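Local atomic coordinates of cytochrome c-552 (Thiobacillus ferrooxidans, PDB entry 1H1O), a protein that carries electrons in the periplasm as a high-potential c-type cytochrome with two haems. Residues H39-E44 with A130-R135; A105-G110 with P117-C122. All blocks are in the same frame, centred on the assembly; numbering follows the deposited sequence.

Contact 1 of 2, residues H39-E44 with A130-R135; sequences HKSYME and AGPFPR. With HEM (protoporphyrin IX containing Fe), chain C.
Residues 130-135 follow haem-binding helix 120-123 and press against the start of helix 40-51, joining the two cytochrome c domains of this c4-type protein. Ala130 opens a type II' beta turn closed at Phe133. Ala130 CA lies over one face of the His39 ring, 3.4 Å above the plane and toward the rim; His39 NE2 is hydrogen-bonded to Gln128 O. Gly131 takes the positive phi of the turn (50°), and its O packs against two CB atoms, 3.3 Å from His39 CB and 3.4 Å from Tyr42 CB. Pro132 O meets the edge of the Tyr42 ring, 3.5 Å from CD1. Phe133 O approaches the His39 ring edge at CD2, while the Phe133 side chain turns to the second-domain haem, held at Cys119 and Cys122. Pro134 makes a CH-pi contact, its CB 3.4 Å from the Tyr42 ring centroid and 7° off the normal. At Arg135 the backbone N bonds to Gln38 OE1. Tyr42 extends OH to a hydrogen bond with propionate O2A of the second-domain haem (3.0 Å); Arg156 shares that OH. The Tyr42 side chain also comes within about 3 Å (nearest atoms) of the other haem, fitting a dihaem electron carrier. An alanine at Tyr42 would probably loosen the Pro134 packing and the hold on the propionate. Between the segments lies packing without a hydrogen bond; polar ties run alongside through Gln38 and Gln128, and Tyr42 gives the propionate a first-domain hydroxyl.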
loop_
_atom_site.group_PDB
_atom_site.type_symbol
_atom_site.label_atom_id
_atom_site.label_comp_id
_atom_site.label_asym_id
_atom_site.label_seq_id
_atom_site.Cartn_x
_atom_site.Cartn_y
_atom_site.Cartn_z
ATOM N N HIS A 39 1.015 3.516 -8.936
ATOM C CA HIS A 39 1.937 3.595 -10.062
ATOM C C HIS A 39 2.146 2.254 -10.753
ATOM O O HIS A 39 2.222 1.204 -10.108
ATOM C CB HIS A 39 3.264 4.186 -9.592
ATOM C CG HIS A 39 3.102 5.496 -8.892
ATOM N ND1 HIS A 39 2.534 6.593 -9.501
ATOM C CD2 HIS A 39 3.364 5.864 -7.615
ATOM C CE1 HIS A 39 2.448 7.581 -8.628
ATOM N NE2 HIS A 39 2.944 7.164 -7.475
ATOM N N LYS A 40 2.220 2.308 -12.079
ATOM C CA LYS A 40 2.386 1.126 -12.910
ATOM C C LYS A 40 3.511 0.214 -12.441
ATOM O O LYS A 40 3.289 -0.951 -12.121
ATOM C CB LYS A 40 2.616 1.545 -14.370
ATOM C CG LYS A 40 1.396 2.208 -15.019
ATOM C CD LYS A 40 1.622 2.553 -16.492
ATOM C CE LYS A 40 2.430 3.837 -16.674
ATOM N NZ LYS A 40 1.659 5.032 -16.227
ATOM N N SER A 41 4.723 0.748 -12.405
ATOM C CA SER A 41 5.872 -0.035 -11.984
ATOM C C SER A 41 5.636 -0.681 -10.631
ATOM O O SER A 41 6.072 -1.799 -10.395
ATOM C CB SER A 41 7.109 0.851 -11.912
ATOM O OG SER A 41 6.786 2.052 -11.231
ATOM N N TYR A 42 4.962 0.017 -9.732
ATOM C CA TYR A 42 4.726 -0.576 -8.431
ATOM C C TYR A 42 3.771 -1.768 -8.547
ATOM O O TYR A 42 4.075 -2.875 -8.077
ATOM C CB TYR A 42 4.135 0.436 -7.456
ATOM C CG TYR A 42 3.889 -0.205 -6.114
ATOM C CD1 TYR A 42 4.947 -0.454 -5.246
ATOM C CD2 TYR A 42 2.609 -0.603 -5.728
ATOM C CE1 TYR A 42 4.744 -1.077 -4.036
ATOM C CE2 TYR A 42 2.393 -1.226 -4.507
ATOM C CZ TYR A 42 3.469 -1.459 -3.665
ATOM O OH TYR A 42 3.291 -2.035 -2.433
ATOM N N MET A 43 2.618 -1.524 -9.167
ATOM C CA MET A 43 1.602 -2.557 -9.358
ATOM C C MET A 43 2.279 -3.758 -9.970
ATOM O O MET A 43 2.147 -4.893 -9.500
ATOM C CB MET A 43 0.519 -2.073 -10.326
ATOM C CG MET A 43 -0.322 -0.922 -9.838
ATOM S SD MET A 43 -1.310 -1.398 -8.412
ATOM C CE MET A 43 -2.815 -2.085 -9.247
ATOM N N GLU A 44 3.017 -3.483 -11.034
ATOM C CA GLU A 44 3.719 -4.505 -11.779
ATOM C C GLU A 44 4.659 -5.277 -10.880
ATOM O O GLU A 44 4.685 -6.508 -10.915
ATOM C CB GLU A 44 4.498 -3.851 -12.907
ATOM C CG GLU A 44 4.626 -4.678 -14.160
ATOM C CD GLU A 44 5.405 -3.942 -15.228
ATOM O OE1 GLU A 44 6.652 -3.940 -15.145
ATOM O OE2 GLU A 44 4.772 -3.349 -16.134
ATOM N N ALA A 130 5.845 7.443 -6.400
ATOM C CA ALA A 130 6.399 7.633 -7.725
ATOM C C ALA A 130 7.033 6.329 -8.161
ATOM O O ALA A 130 7.866 5.766 -7.451
ATOM C CB ALA A 130 7.455 8.745 -7.709
ATOM N N GLY A 131 6.626 5.849 -9.329
ATOM C CA GLY A 131 7.181 4.621 -9.855
ATOM C C GLY A 131 7.164 3.476 -8.860
ATOM O O GLY A 131 6.102 3.103 -8.351
ATOM N N PRO A 132 8.341 2.915 -8.544
ATOM C CA PRO A 132 8.466 1.798 -7.610
ATOM C C PRO A 132 8.140 2.195 -6.173
ATOM O O PRO A 132 7.984 1.330 -5.306
ATOM C CB PRO A 132 9.908 1.357 -7.811
ATOM C CG PRO A 132 10.602 2.676 -7.993
ATOM C CD PRO A 132 9.668 3.458 -8.895
ATOM N N PHE A 133 8.047 3.500 -5.921
ATOM C CA PHE A 133 7.692 3.988 -4.589
ATOM C C PHE A 133 6.191 4.203 -4.672
ATOM O O PHE A 133 5.728 5.127 -5.330
ATOM C CB PHE A 133 8.412 5.299 -4.263
ATOM C CG PHE A 133 9.906 5.167 -4.233
ATOM C CD1 PHE A 133 10.666 5.444 -5.366
ATOM C CD2 PHE A 133 10.549 4.701 -3.089
ATOM C CE1 PHE A 133 12.051 5.256 -5.363
ATOM C CE2 PHE A 133 11.924 4.506 -3.070
ATOM C CZ PHE A 133 12.682 4.785 -4.211
ATOM N N PRO A 134 5.411 3.339 -4.004
ATOM C CA PRO A 134 3.951 3.386 -3.992
ATOM C C PRO A 134 3.278 4.592 -3.393
ATOM O O PRO A 134 3.772 5.218 -2.452
ATOM C CB PRO A 134 3.573 2.103 -3.244
ATOM C CG PRO A 134 4.619 2.020 -2.257
ATOM C CD PRO A 134 5.878 2.305 -3.074
ATOM N N ARG A 135 2.125 4.905 -3.970
ATOM C CA ARG A 135 1.307 5.992 -3.486
ATOM C C ARG A 135 0.758 5.419 -2.195
ATOM O O ARG A 135 0.449 4.230 -2.124
ATOM C CB ARG A 135 0.156 6.254 -4.448
ATOM C CG ARG A 135 -0.891 7.180 -3.888
ATOM C CD ARG A 135 -2.162 7.121 -4.700
ATOM N NE ARG A 135 -3.132 8.122 -4.259
ATOM C CZ ARG A 135 -3.286 9.312 -4.833
ATOM N NH1 ARG A 135 -2.533 9.655 -5.875
ATOM N NH2 ARG A 135 -4.201 10.153 -4.372
HETATM C CHA HEM C . 6.087 0.721 0.592
HETATM C CHB HEM C . 5.022 3.141 4.584
HETATM C CHC HEM C . 9.286 5.366 4.282
HETATM C CHD HEM C . 10.299 2.990 0.289
HETATM C C1A HEM C . 5.406 1.185 1.718
HETATM C C2A HEM C . 4.105 0.724 2.150
HETATM C C3A HEM C . 3.785 1.404 3.271
HETATM C C4A HEM C . 4.924 2.283 3.523
HETATM C CMA HEM C . 2.556 1.317 4.128
HETATM C CAA HEM C . 3.307 -0.323 1.453
HETATM C CBA HEM C . 2.461 0.221 0.310
HETATM C CGA HEM C . 1.575 -0.697 -0.234
HETATM O O1A HEM C . 0.752 -0.216 -1.067
HETATM O O2A HEM C . 1.575 -1.903 0.035
HETATM C C1B HEM C . 6.109 3.955 4.838
HETATM C C2B HEM C . 6.193 4.812 5.991
HETATM C C3B HEM C . 7.412 5.408 5.913
HETATM C C4B HEM C . 8.036 4.952 4.708
HETATM C CMB HEM C . 5.106 4.926 7.036
HETATM C CAB HEM C . 8.079 6.353 6.849
HETATM C CBB HEM C . 8.125 5.850 8.326
HETATM C C1C HEM C . 9.930 4.937 3.172
HETATM C C2C HEM C . 11.239 5.374 2.754
HETATM C C3C HEM C . 11.506 4.665 1.630
HETATM C C4C HEM C . 10.382 3.847 1.362
HETATM C CMC HEM C . 12.059 6.403 3.509
HETATM C CAC HEM C . 12.765 4.656 0.734
HETATM C CBC HEM C . 14.090 4.419 1.528
HETATM C C1D HEM C . 9.237 2.154 0.004
HETATM C C2D HEM C . 9.206 1.245 -1.135
HETATM C C3D HEM C . 8.038 0.609 -1.042
HETATM C C4D HEM C . 7.337 1.135 0.153
HETATM C CMD HEM C . 10.308 1.106 -2.141
HETATM C CAD HEM C . 7.467 -0.466 -1.933
HETATM C CBD HEM C . 8.142 -1.866 -1.579
HETATM C CGD HEM C . 7.958 -2.846 -2.583
HETATM O O1D HEM C . 8.570 -2.747 -3.705
HETATM O O2D HEM C . 7.196 -3.829 -2.381
HETATM N NA HEM C . 5.893 2.127 2.553
HETATM N NB HEM C . 7.247 4.042 4.055
HETATM N NC HEM C . 9.412 3.998 2.296
HETATM N ND HEM C . 8.087 2.070 0.771
HETATM FE FE HEM C . 7.663 3.082 2.410
#

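Contact 2 of 2, residues A105-G110 with P117-C122; sequences AIFNQG and PACMEC. With HEM (protoporphyrin IX containing Fe), chain C.
The last turn of helix 100-109 meets the approach to helix 120-123, with Phe107 and Cys119 CA atoms 4.6 Å apart and one hydrogen bond across, Met120 N to Phe107 O (2.8 Å, N-H...O angle 157°), its donor lying above the carbonyl plane. Residues 119-123 form the CXXCH haem-attachment motif of c-type cytochromes, and the contact sets it against the N-terminal helix of the second domain. Gly110 leaves the helix with positive phi (69°), its CA 3.8 Å from that of Ala118; a side chain there would run into the backbone of Pro117 and Ala118. Phe107, CG anti to its backbone N, lays one ring face over the peptide joining Cys119 and Met120, with Met120 N 3.8 Å above the plane. Leu180 of helix 170-182 also touches this ring. Met120 crosses Phe107 at about a right angle, CB 3.5 Å from CE2, and its CG, between the backbone N and the carbonyl carbon (chi1 61°), reaches Asn108 O. Ala118 CB rests against the same carbonyl oxygen. The Cys119 sulfur is oblique to the Phe107 ring, and SG lies 2.4 Å from haem CAB, a spacing consistent with the thioether expected of a c-type cytochrome.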
loop_
_atom_site.group_PDB
_atom_site.type_symbol
_atom_site.label_atom_id
_atom_site.label_comp_id
_atom_site.label_asym_id
_atom_site.label_seq_id
_atom_site.Cartn_x
_atom_site.Cartn_y
_atom_site.Cartn_z
ATOM N N ALA A 105 2.992 14.601 10.827
ATOM C CA ALA A 105 4.313 15.014 11.287
ATOM C C ALA A 105 5.303 13.894 11.000
ATOM O O ALA A 105 6.417 14.139 10.540
ATOM C CB ALA A 105 4.273 15.319 12.771
ATOM N N ILE A 106 4.880 12.660 11.252
ATOM C CA ILE A 106 5.729 11.504 11.011
ATOM C C ILE A 106 6.038 11.358 9.537
ATOM O O ILE A 106 7.188 11.209 9.132
ATOM C CB ILE A 106 5.054 10.211 11.487
ATOM C CG1 ILE A 106 4.985 10.196 13.019
ATOM C CG2 ILE A 106 5.815 9.002 10.971
ATOM C CD1 ILE A 106 4.029 9.127 13.604
ATOM N N PHE A 107 5.000 11.407 8.721
ATOM C CA PHE A 107 5.201 11.231 7.290
ATOM C C PHE A 107 6.143 12.266 6.696
ATOM O O PHE A 107 7.063 11.910 5.916
ATOM C CB PHE A 107 3.860 11.306 6.549
ATOM C CG PHE A 107 3.967 10.996 5.093
ATOM C CD1 PHE A 107 3.969 9.691 4.659
ATOM C CD2 PHE A 107 4.147 12.016 4.170
ATOM C CE1 PHE A 107 4.159 9.386 3.314
ATOM C CE2 PHE A 107 4.337 11.744 2.824
ATOM C CZ PHE A 107 4.347 10.422 2.391
ATOM N N ASN A 108 5.918 13.532 7.040
ATOM C CA ASN A 108 6.715 14.624 6.491
ATOM C C ASN A 108 8.024 14.908 7.210
ATOM O O ASN A 108 9.024 15.240 6.568
ATOM C CB ASN A 108 5.906 15.928 6.463
ATOM C CG ASN A 108 4.645 15.824 5.629
ATOM O OD1 ASN A 108 4.625 15.182 4.587
ATOM N ND2 ASN A 108 3.587 16.478 6.082
ATOM N N GLN A 109 8.027 14.776 8.533
ATOM C CA GLN A 109 9.223 15.087 9.305
ATOM C C GLN A 109 9.949 13.891 9.896
ATOM O O GLN A 109 11.122 13.985 10.238
ATOM C CB GLN A 109 8.858 16.054 10.429
ATOM C CG GLN A 109 8.087 17.277 9.959
ATOM C CD GLN A 109 7.899 18.313 11.057
ATOM O OE1 GLN A 109 8.845 19.018 11.440
ATOM N NE2 GLN A 109 6.674 18.407 11.577
ATOM N N GLY A 110 9.256 12.766 10.004
ATOM C CA GLY A 110 9.867 11.594 10.590
ATOM C C GLY A 110 10.053 11.920 12.054
ATOM O O GLY A 110 9.525 12.924 12.526
ATOM N N PRO A 117 12.540 7.519 9.639
ATOM C CA PRO A 117 12.757 8.342 8.445
ATOM C C PRO A 117 11.529 9.126 8.043
ATOM O O PRO A 117 10.392 8.686 8.268
ATOM C CB PRO A 117 13.113 7.320 7.362
ATOM C CG PRO A 117 13.521 6.088 8.127
ATOM C CD PRO A 117 12.606 6.087 9.307
ATOM N N ALA A 118 11.767 10.280 7.429
ATOM C CA ALA A 118 10.679 11.115 6.941
ATOM C C ALA A 118 10.172 10.388 5.696
ATOM O O ALA A 118 10.858 10.346 4.675
ATOM C CB ALA A 118 11.195 12.504 6.578
ATOM N N CYS A 119 8.983 9.805 5.808
ATOM C CA CYS A 119 8.358 9.031 4.732
ATOM C C CYS A 119 8.315 9.712 3.384
ATOM O O CYS A 119 8.520 9.073 2.352
ATOM C CB CYS A 119 6.921 8.683 5.106
ATOM S SG CYS A 119 6.700 8.329 6.847
ATOM N N MET A 120 8.034 11.008 3.402
ATOM C CA MET A 120 7.897 11.785 2.177
ATOM C C MET A 120 9.094 11.764 1.254
ATOM O O MET A 120 8.947 11.958 0.049
ATOM C CB MET A 120 7.521 13.229 2.525
ATOM C CG MET A 120 8.540 13.976 3.376
ATOM S SD MET A 120 9.938 14.508 2.376
ATOM C CE MET A 120 9.096 15.724 1.318
ATOM N N GLU A 121 10.282 11.522 1.797
ATOM C CA GLU A 121 11.469 11.496 0.959
ATOM C C GLU A 121 11.334 10.450 -0.128
ATOM O O GLU A 121 11.932 10.559 -1.188
ATOM C CB GLU A 121 12.705 11.210 1.796
ATOM C CG GLU A 121 12.901 12.225 2.892
ATOM C CD GLU A 121 14.287 12.155 3.503
ATOM O OE1 GLU A 121 14.445 12.703 4.605
ATOM O OE2 GLU A 121 15.201 11.562 2.881
ATOM N N CYS A 122 10.549 9.417 0.126
ATOM C CA CYS A 122 10.378 8.415 -0.905
ATOM C C CYS A 122 8.971 8.332 -1.436
ATOM O O CYS A 122 8.777 8.097 -2.619
ATOM C CB CYS A 122 10.813 7.067 -0.392
ATOM S SG CYS A 122 12.584 7.044 -0.070
HETATM C CHA HEM C . 6.087 0.721 0.592
HETATM C CHB HEM C . 5.022 3.141 4.584
HETATM C CHC HEM C . 9.286 5.366 4.282
HETATM C CHD HEM C . 10.299 2.990 0.289
HETATM C C1A HEM C . 5.406 1.185 1.718
HETATM C C2A HEM C . 4.105 0.724 2.150
HETATM C C3A HEM C . 3.785 1.404 3.271
HETATM C C4A HEM C . 4.924 2.283 3.523
HETATM C CMA HEM C . 2.556 1.317 4.128
HETATM C CAA HEM C . 3.307 -0.323 1.453
HETATM C CBA HEM C . 2.461 0.221 0.310
HETATM C CGA HEM C . 1.575 -0.697 -0.234
HETATM O O1A HEM C . 0.752 -0.216 -1.067
HETATM O O2A HEM C . 1.575 -1.903 0.035
HETATM C C1B HEM C . 6.109 3.955 4.838
HETATM C C2B HEM C . 6.193 4.812 5.991
HETATM C C3B HEM C . 7.412 5.408 5.913
HETATM C C4B HEM C . 8.036 4.952 4.708
HETATM C CMB HEM C . 5.106 4.926 7.036
HETATM C CAB HEM C . 8.079 6.353 6.849
HETATM C CBB HEM C . 8.125 5.850 8.326
HETATM C C1C HEM C . 9.930 4.937 3.172
HETATM C C2C HEM C . 11.239 5.374 2.754
HETATM C C3C HEM C . 11.506 4.665 1.630
HETATM C C4C HEM C . 10.382 3.847 1.362
HETATM C CMC HEM C . 12.059 6.403 3.509
HETATM C CAC HEM C . 12.765 4.656 0.734
HETATM C CBC HEM C . 14.090 4.419 1.528
HETATM C C1D HEM C . 9.237 2.154 0.004
HETATM C C2D HEM C . 9.206 1.245 -1.135
HETATM C C3D HEM C . 8.038 0.609 -1.042
HETATM C C4D HEM C . 7.337 1.135 0.153
HETATM C CMD HEM C . 10.308 1.106 -2.141
HETATM C CAD HEM C . 7.467 -0.466 -1.933
HETATM C CBD HEM C . 8.142 -1.866 -1.579
HETATM C CGD HEM C . 7.958 -2.846 -2.583
HETATM O O1D HEM C . 8.570 -2.747 -3.705
HETATM O O2D HEM C . 7.196 -3.829 -2.381
HETATM N NA HEM C . 5.893 2.127 2.553
HETATM N NB HEM C . 7.247 4.042 4.055
HETATM N NC HEM C . 9.412 3.998 2.296
HETATM N ND HEM C . 8.087 2.070 0.771
HETATM FE FE HEM C . 7.663 3.082 2.410
#

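How the contacts relate
Both contacts are partly buried and reach the second-domain haem, but contact 1 also touches the other haem's pocket through Tyr42, whereas the Phe107 side chain of contact 2 stays about 13 Å from that haem. The centre of contact 1 is about 10 Å from the centre of the chain, that of contact 2 about 16 Å. Contact 1 bridges the two domains; contact 2 stays within the second, joining segments separated by six residues. They meet where Phe133 CB packs 3.3 Å from Cys122 O. No hydrogen bond crosses contact 1, which relies on ring and proline packing near the propionates, whereas contact 2 has a direct backbone bond and serves the edge carrying the former vinyl groups, where the cysteines are probably linked.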